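Local coordinates for protein alternansucrase (Leuconostoc mesenteroides, PDB 6HVG) that is a large multidomain member of glycosyl hydrolase family 70 that joins a TIM-barrel domain to repeats related to choline-binding modules, at residues L658-N662 with G663-Q667; M679-T682 with V683-Q686. One frame throughout, in Å; residues are numbered along the deposited sequence.

Interaction 1 of 2, residues L658-N662 with G663-Q667; sequences LEDWN and GKDPQ
Asn662 and Lys664 meet where the chain turns into helix 665-671. With CG anti to the backbone N (chi1 -168°), the Asn662 side chain reaches forward over the turn, and OD1 accepts from Lys664 N at 2.8 Å through a lone pair in the carbonyl plane, a capping bond. Asn662 O closes the type I beta turn by accepting from Asp665 N at 3.0 Å. Lys664 CB lies 3.4 Å from Asn662 OD1, and the chain then bends at chi3 and turns off from the loop. Asp660 and Asp665 lie side by side, running opposite ways, their carboxylates nearly parallel (12° apart), with Asp665 OD2 lying against Asp660 CB at 3.2 Å. The like charges lie near each other, Asp660 OD2 4.3 Å from Asp665 OD2, and Asp624 is also close to Asp665. Asp660 OD2 is held by Thr678 OG1. In the preceding loop, the Trp661 indole gives NE1 to Glu659 OE2 at 2.8 Å, nearly in the ring plane. The turn thus links strand 657-658, which pairs in parallel with 617-620, to helix 665-671, whose Pro666 packs on Thr678 of strand 678-679.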
ATOM      1  N   LEU A 658      -7.282  14.395  16.001  1.00 41.19           N
ATOM      2  CA  LEU A 658      -6.146  14.151  15.118  1.00 40.66           C
ATOM      3  C   LEU A 658      -6.165  12.698  14.665  1.00 40.96           C
ATOM      4  O   LEU A 658      -6.377  11.800  15.474  1.00 42.56           O
ATOM      5  CB  LEU A 658      -4.832  14.346  15.867  1.00 40.14           C
ATOM      6  CG  LEU A 658      -4.493  15.719  16.400  1.00 41.46           C
ATOM      7  CD1 LEU A 658      -3.315  15.629  17.342  1.00 40.93           C
ATOM      8  CD2 LEU A 658      -4.237  16.687  15.244  1.00 43.46           C
ATOM      9  N   GLU A 659      -5.899  12.461  13.380  1.00 43.05           N
ATOM     10  CA  GLU A 659      -5.507  11.142  12.867  1.00 43.71           C
ATOM     11  C   GLU A 659      -3.986  11.061  13.001  1.00 44.60           C
ATOM     12  O   GLU A 659      -3.270  11.457  12.084  1.00 43.35           O
ATOM     13  CB  GLU A 659      -5.904  10.974  11.410  1.00 45.87           C
ATOM     14  CG  GLU A 659      -5.836   9.542  10.881  1.00 52.82           C
ATOM     15  CD  GLU A 659      -5.527   9.422   9.373  1.00 55.61           C
ATOM     16  OE1 GLU A 659      -5.544  10.422   8.631  1.00 57.24           O
ATOM     17  OE2 GLU A 659      -5.248   8.300   8.905  1.00 57.93           O
ATOM     18  N   ASP A 660      -3.513  10.591  14.168  1.00 42.65           N
ATOM     19  CA  ASP A 660      -2.095  10.572  14.511  1.00 41.07           C
ATOM     20  C   ASP A 660      -1.638   9.165  14.916  1.00 40.39           C
ATOM     21  O   ASP A 660      -1.669   8.814  16.079  1.00 42.04           O
ATOM     22  CB  ASP A 660      -1.812  11.583  15.617  1.00 40.28           C
ATOM     23  CG  ASP A 660      -2.494  11.236  16.945  1.00 42.46           C
ATOM     24  OD1 ASP A 660      -3.615  10.645  16.928  1.00 43.53           O
ATOM     25  OD2 ASP A 660      -1.906  11.577  18.011  1.00 41.17           O
ATOM     26  N   TRP A 661      -1.198   8.376  13.936  1.00 39.31           N
ATOM     27  CA  TRP A 661      -0.988   6.952  14.136  1.00 38.99           C
ATOM     28  C   TRP A 661       0.290   6.594  14.902  1.00 42.10           C
ATOM     29  O   TRP A 661       0.318   5.564  15.562  1.00 42.52           O
ATOM     30  CB  TRP A 661      -0.995   6.219  12.803  1.00 37.34           C
ATOM     31  CG  TRP A 661      -2.285   6.179  12.104  1.00 36.49           C
ATOM     32  CD1 TRP A 661      -2.640   6.894  11.010  1.00 37.16           C
ATOM     33  CD2 TRP A 661      -3.418   5.368  12.434  1.00 37.79           C
ATOM     34  NE1 TRP A 661      -3.931   6.582  10.622  1.00 37.14           N
ATOM     35  CE2 TRP A 661      -4.429   5.645  11.483  1.00 36.95           C
ATOM     36  CE3 TRP A 661      -3.680   4.436  13.438  1.00 36.61           C
ATOM     37  CZ2 TRP A 661      -5.672   5.029  11.514  1.00 36.01           C
ATOM     38  CZ3 TRP A 661      -4.912   3.818  13.451  1.00 36.17           C
ATOM     39  CH2 TRP A 661      -5.890   4.117  12.502  1.00 35.77           C
ATOM     40  N   ASN A 662       1.330   7.430  14.843  1.00 43.88           N
ATOM     41  CA  ASN A 662       2.601   7.076  15.486  1.00 44.13           C
ATOM     42  C   ASN A 662       2.432   6.916  16.985  1.00 43.30           C
ATOM     43  O   ASN A 662       1.779   7.719  17.626  1.00 45.27           O
ATOM     44  CB  ASN A 662       3.691   8.115  15.224  1.00 45.05           C
ATOM     45  CG  ASN A 662       5.075   7.620  15.628  1.00 45.85           C
ATOM     46  OD1 ASN A 662       5.410   7.550  16.809  1.00 46.92           O
ATOM     47  ND2 ASN A 662       5.885   7.289  14.649  1.00 45.99           N
ATOM     48  N   GLY A 663       3.044   5.872  17.526  1.00 43.22           N
ATOM     49  CA  GLY A 663       2.924   5.527  18.926  1.00 42.24           C
ATOM     50  C   GLY A 663       3.505   6.563  19.862  1.00 44.53           C
ATOM     51  O   GLY A 663       3.213   6.510  21.051  1.00 46.76           O
ATOM     52  N   LYS A 664       4.320   7.491  19.351  1.00 44.95           N
ATOM     53  CA  LYS A 664       4.865   8.570  20.161  1.00 47.99           C
ATOM     54  C   LYS A 664       4.143   9.930  19.966  1.00 47.15           C
ATOM     55  O   LYS A 664       4.544  10.929  20.573  1.00 47.41           O
ATOM     56  CB  LYS A 664       6.351   8.740  19.866  1.00 54.42           C
ATOM     57  CG  LYS A 664       7.269   7.743  20.550  1.00 61.30           C
ATOM     58  CD  LYS A 664       8.734   7.922  20.119  1.00 72.79           C
ATOM     59  CE  LYS A 664       9.234   9.356  20.365  1.00 84.08           C
ATOM     60  NZ  LYS A 664      10.687   9.607  20.121  1.00 90.08           N
ATOM     61  N   ASP A 665       3.094   9.966  19.146  1.00 43.54           N
ATOM     62  CA  ASP A 665       2.329  11.186  18.923  1.00 44.47           C
ATOM     63  C   ASP A 665       1.530  11.657  20.171  1.00 43.64           C
ATOM     64  O   ASP A 665       1.457  12.842  20.455  1.00 39.33           O
ATOM     65  CB  ASP A 665       1.359  11.005  17.738  1.00 47.73           C
ATOM     66  CG  ASP A 665       2.032  11.134  16.370  1.00 46.88           C
ATOM     67  OD1 ASP A 665       3.221  11.488  16.335  1.00 48.92           O
ATOM     68  OD2 ASP A 665       1.347  10.898  15.331  1.00 44.80           O
ATOM     69  N   PRO A 666       0.908  10.734  20.906  1.00 44.82           N
ATOM     70  CA  PRO A 666       0.209  11.155  22.114  1.00 48.26           C
ATOM     71  C   PRO A 666       1.015  12.062  23.017  1.00 48.58           C
ATOM     72  O   PRO A 666       0.506  13.059  23.472  1.00 53.37           O
ATOM     73  CB  PRO A 666      -0.069   9.834  22.819  1.00 47.11           C
ATOM     74  CG  PRO A 666      -0.317   8.905  21.694  1.00 46.49           C
ATOM     75  CD  PRO A 666       0.690   9.307  20.637  1.00 45.02           C
ATOM     76  N   GLN A 667       2.273  11.723  23.250  1.00 48.43           N
ATOM     77  CA  GLN A 667       3.125  12.458  24.181  1.00 48.60           C
ATOM     78  C   GLN A 667       3.564  13.784  23.578  1.00 47.85           C
ATOM     79  O   GLN A 667       3.659  14.775  24.296  1.00 45.91           O
ATOM     80  CB  GLN A 667       4.357  11.629  24.572  1.00 52.22           C
ATOM     81  CG  GLN A 667       4.079  10.403  25.443  1.00 57.60           C
ATOM     82  CD  GLN A 667       3.324   9.266  24.722  1.00 60.47           C
ATOM     83  OE1 GLN A 667       3.467   9.065  23.507  1.00 53.39           O
ATOM     84  NE2 GLN A 667       2.466   8.565  25.465  1.00 62.56           N
TER

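Interaction 2 of 2, residues M679-T682 with V683-Q686; sequences MDYT and VTSQ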
ATOM      1  N   MET A 679      -5.620  10.394  19.131  1.00 45.56           N
ATOM      2  CA  MET A 679      -6.247   9.084  19.204  1.00 44.04           C
ATOM      3  C   MET A 679      -5.509   8.275  20.250  1.00 42.38           C
ATOM      4  O   MET A 679      -4.383   8.612  20.646  1.00 40.42           O
ATOM      5  CB  MET A 679      -6.191   8.359  17.864  1.00 50.11           C
ATOM      6  CG  MET A 679      -4.951   7.486  17.659  1.00 53.34           C
ATOM      7  SD  MET A 679      -4.645   6.911  15.994  1.00 61.46           S
ATOM      8  CE  MET A 679      -6.231   6.523  15.337  1.00 65.36           C
ATOM      9  N   ASP A 680      -6.140   7.184  20.675  1.00 42.70           N
ATOM     10  CA  ASP A 680      -5.537   6.255  21.620  1.00 44.27           C
ATOM     11  C   ASP A 680      -5.526   4.880  20.985  1.00 45.53           C
ATOM     12  O   ASP A 680      -6.392   4.048  21.247  1.00 44.16           O
ATOM     13  CB  ASP A 680      -6.311   6.255  22.937  1.00 46.88           C
ATOM     14  CG  ASP A 680      -5.717   5.308  23.966  1.00 50.05           C
ATOM     15  OD1 ASP A 680      -4.583   4.814  23.750  1.00 47.14           O
ATOM     16  OD2 ASP A 680      -6.395   5.053  24.995  1.00 51.91           O
ATOM     17  N   TYR A 681      -4.525   4.653  20.133  1.00 48.54           N
ATOM     18  CA  TYR A 681      -4.406   3.391  19.422  1.00 47.09           C
ATOM     19  C   TYR A 681      -4.099   2.229  20.376  1.00 44.59           C
ATOM     20  O   TYR A 681      -4.388   1.091  20.045  1.00 41.28           O
ATOM     21  CB  TYR A 681      -3.338   3.471  18.323  1.00 49.77           C
ATOM     22  CG  TYR A 681      -3.375   2.278  17.395  1.00 53.13           C
ATOM     23  CD1 TYR A 681      -4.549   1.944  16.724  1.00 54.18           C
ATOM     24  CD2 TYR A 681      -2.259   1.455  17.218  1.00 56.67           C
ATOM     25  CE1 TYR A 681      -4.612   0.838  15.886  1.00 57.39           C
ATOM     26  CE2 TYR A 681      -2.318   0.332  16.393  1.00 58.58           C
ATOM     27  CZ  TYR A 681      -3.498   0.033  15.728  1.00 59.73           C
ATOM     28  OH  TYR A 681      -3.592  -1.056  14.890  1.00 61.67           O
ATOM     29  N   THR A 682      -3.552   2.510  21.557  1.00 42.81           N
ATOM     30  CA  THR A 682      -3.191   1.445  22.486  1.00 45.85           C
ATOM     31  C   THR A 682      -4.425   0.630  22.869  1.00 49.43           C
ATOM     32  O   THR A 682      -4.359  -0.601  22.928  1.00 49.39           O
ATOM     33  CB  THR A 682      -2.493   1.969  23.765  1.00 46.23           C
ATOM     34  OG1 THR A 682      -3.387   2.804  24.499  1.00 48.34           O
ATOM     35  CG2 THR A 682      -1.228   2.769  23.429  1.00 45.83           C
ATOM     36  N   VAL A 683      -5.551   1.311  23.096  1.00 53.10           N
ATOM     37  CA  VAL A 683      -6.812   0.628  23.415  1.00 57.27           C
ATOM     38  C   VAL A 683      -7.459  -0.001  22.159  1.00 55.77           C
ATOM     39  O   VAL A 683      -7.971  -1.116  22.219  1.00 60.78           O
ATOM     40  CB  VAL A 683      -7.803   1.538  24.214  1.00 59.24           C
ATOM     41  CG1 VAL A 683      -8.405   2.636  23.361  1.00 62.32           C
ATOM     42  CG2 VAL A 683      -8.931   0.725  24.801  1.00 60.70           C
ATOM     43  N   THR A 684      -7.425   0.695  21.027  1.00 52.94           N
ATOM     44  CA  THR A 684      -7.942   0.144  19.768  1.00 50.15           C
ATOM     45  C   THR A 684      -7.176  -1.117  19.352  1.00 52.78           C
ATOM     46  O   THR A 684      -7.764  -2.113  18.887  1.00 58.62           O
ATOM     47  CB  THR A 684      -7.846   1.163  18.627  1.00 46.63           C
ATOM     48  OG1 THR A 684      -8.466   2.394  19.022  1.00 45.40           O
ATOM     49  CG2 THR A 684      -8.503   0.619  17.361  1.00 44.78           C
ATOM     50  N   SER A 685      -5.863  -1.072  19.546  1.00 52.29           N
ATOM     51  CA  SER A 685      -4.980  -2.209  19.286  1.00 53.00           C
ATOM     52  C   SER A 685      -5.318  -3.414  20.158  1.00 53.64           C
ATOM     53  O   SER A 685      -5.413  -4.534  19.664  1.00 54.52           O
ATOM     54  CB  SER A 685      -3.542  -1.783  19.531  1.00 53.03           C
ATOM     55  OG  SER A 685      -2.663  -2.848  19.389  1.00 56.14           O
ATOM     56  N   GLN A 686      -5.528  -3.176  21.451  1.00 52.95           N
ATOM     57  CA  GLN A 686      -5.845  -4.248  22.376  1.00 52.22           C
ATOM     58  C   GLN A 686      -7.221  -4.869  22.070  1.00 55.52           C
ATOM     59  O   GLN A 686      -7.428  -6.049  22.332  1.00 58.30           O
ATOM     60  CB  GLN A 686      -5.805  -3.733  23.811  1.00 53.48           C
ATOM     61  CG  GLN A 686      -5.625  -4.805  24.872  1.00 55.36           C
ATOM     62  CD  GLN A 686      -4.334  -5.539  24.692  1.00 55.70           C
ATOM     63  OE1 GLN A 686      -3.270  -4.955  24.801  1.00 54.86           O
ATOM     64  NE2 GLN A 686      -4.416  -6.821  24.380  1.00 60.67           N
TER
HETATM   65  O   HOH W   1      -8.339   4.999  19.373  1.00 54.60           O
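Val683, Tyr681 and Thr682 carry this contact along the first turns of helix 681-692. Val683 turns CG1 into the position between its backbone N and carbonyl carbon (chi1 72°), which sets the methyl back against Asp680, 3.2 Å from Asp680 O and 3.5 Å from Asp680 OD2. Its own amide gives only a weak bond to Asp680 O. A chi1 of -169° swings the Tyr681 ring opposite the backbone N, and it leans forward along the helix, toward Thr684 and Ser685. Ser685 CB sits over one face, 4.2 Å from the ring centroid and 18° off the normal, a CH-pi contact displaced toward the rim, while Thr684 CB approaches CD1 of Tyr681 obliquely at 3.9 Å. On the backbone, Tyr681 O accepts from Ser685 N at 2.7 Å in a fairly straight helical bond, and Thr682 O takes Gln686 N at 3.2 Å. Asp680 stands at the N-cap: its OD1 accepts weakly from Thr682 N, and Thr682 OG1, which also bonds Thr729 and Leu730, lies beside the same oxygen. A water donates to Thr684 OG1 at 2.6 Å and weakly to Asp680 O; Thr684 OG1 also bonds Phe748 O. With Val683 packing on Ser747 of strand 745-747, this is an aspartate N-capped helix start, placed directly after a parallel strand as in the beta-alpha units of a TIM barrel.

In the fold
Interactions 1 and 2 follow each other along the chain, their centres about 10 Å apart, each lying where a strand of the same eight-stranded parallel sheet gives way to a helix: 657-658 to 665-671, then 678-679 to 681-692. Leu658 and Leu677 are bonded through their backbones, which brings together the two strands that end the sheet and is consistent with its closing as a barrel. The two helix starts also touch directly. Asp660 OD1 probably accepts from Met679 N at 3.0 Å, and the Trp661 ring, at CZ3, packs on Met679 CE and Tyr681 CD1. Successive beta-alpha units of the barrel are thereby tied side by side.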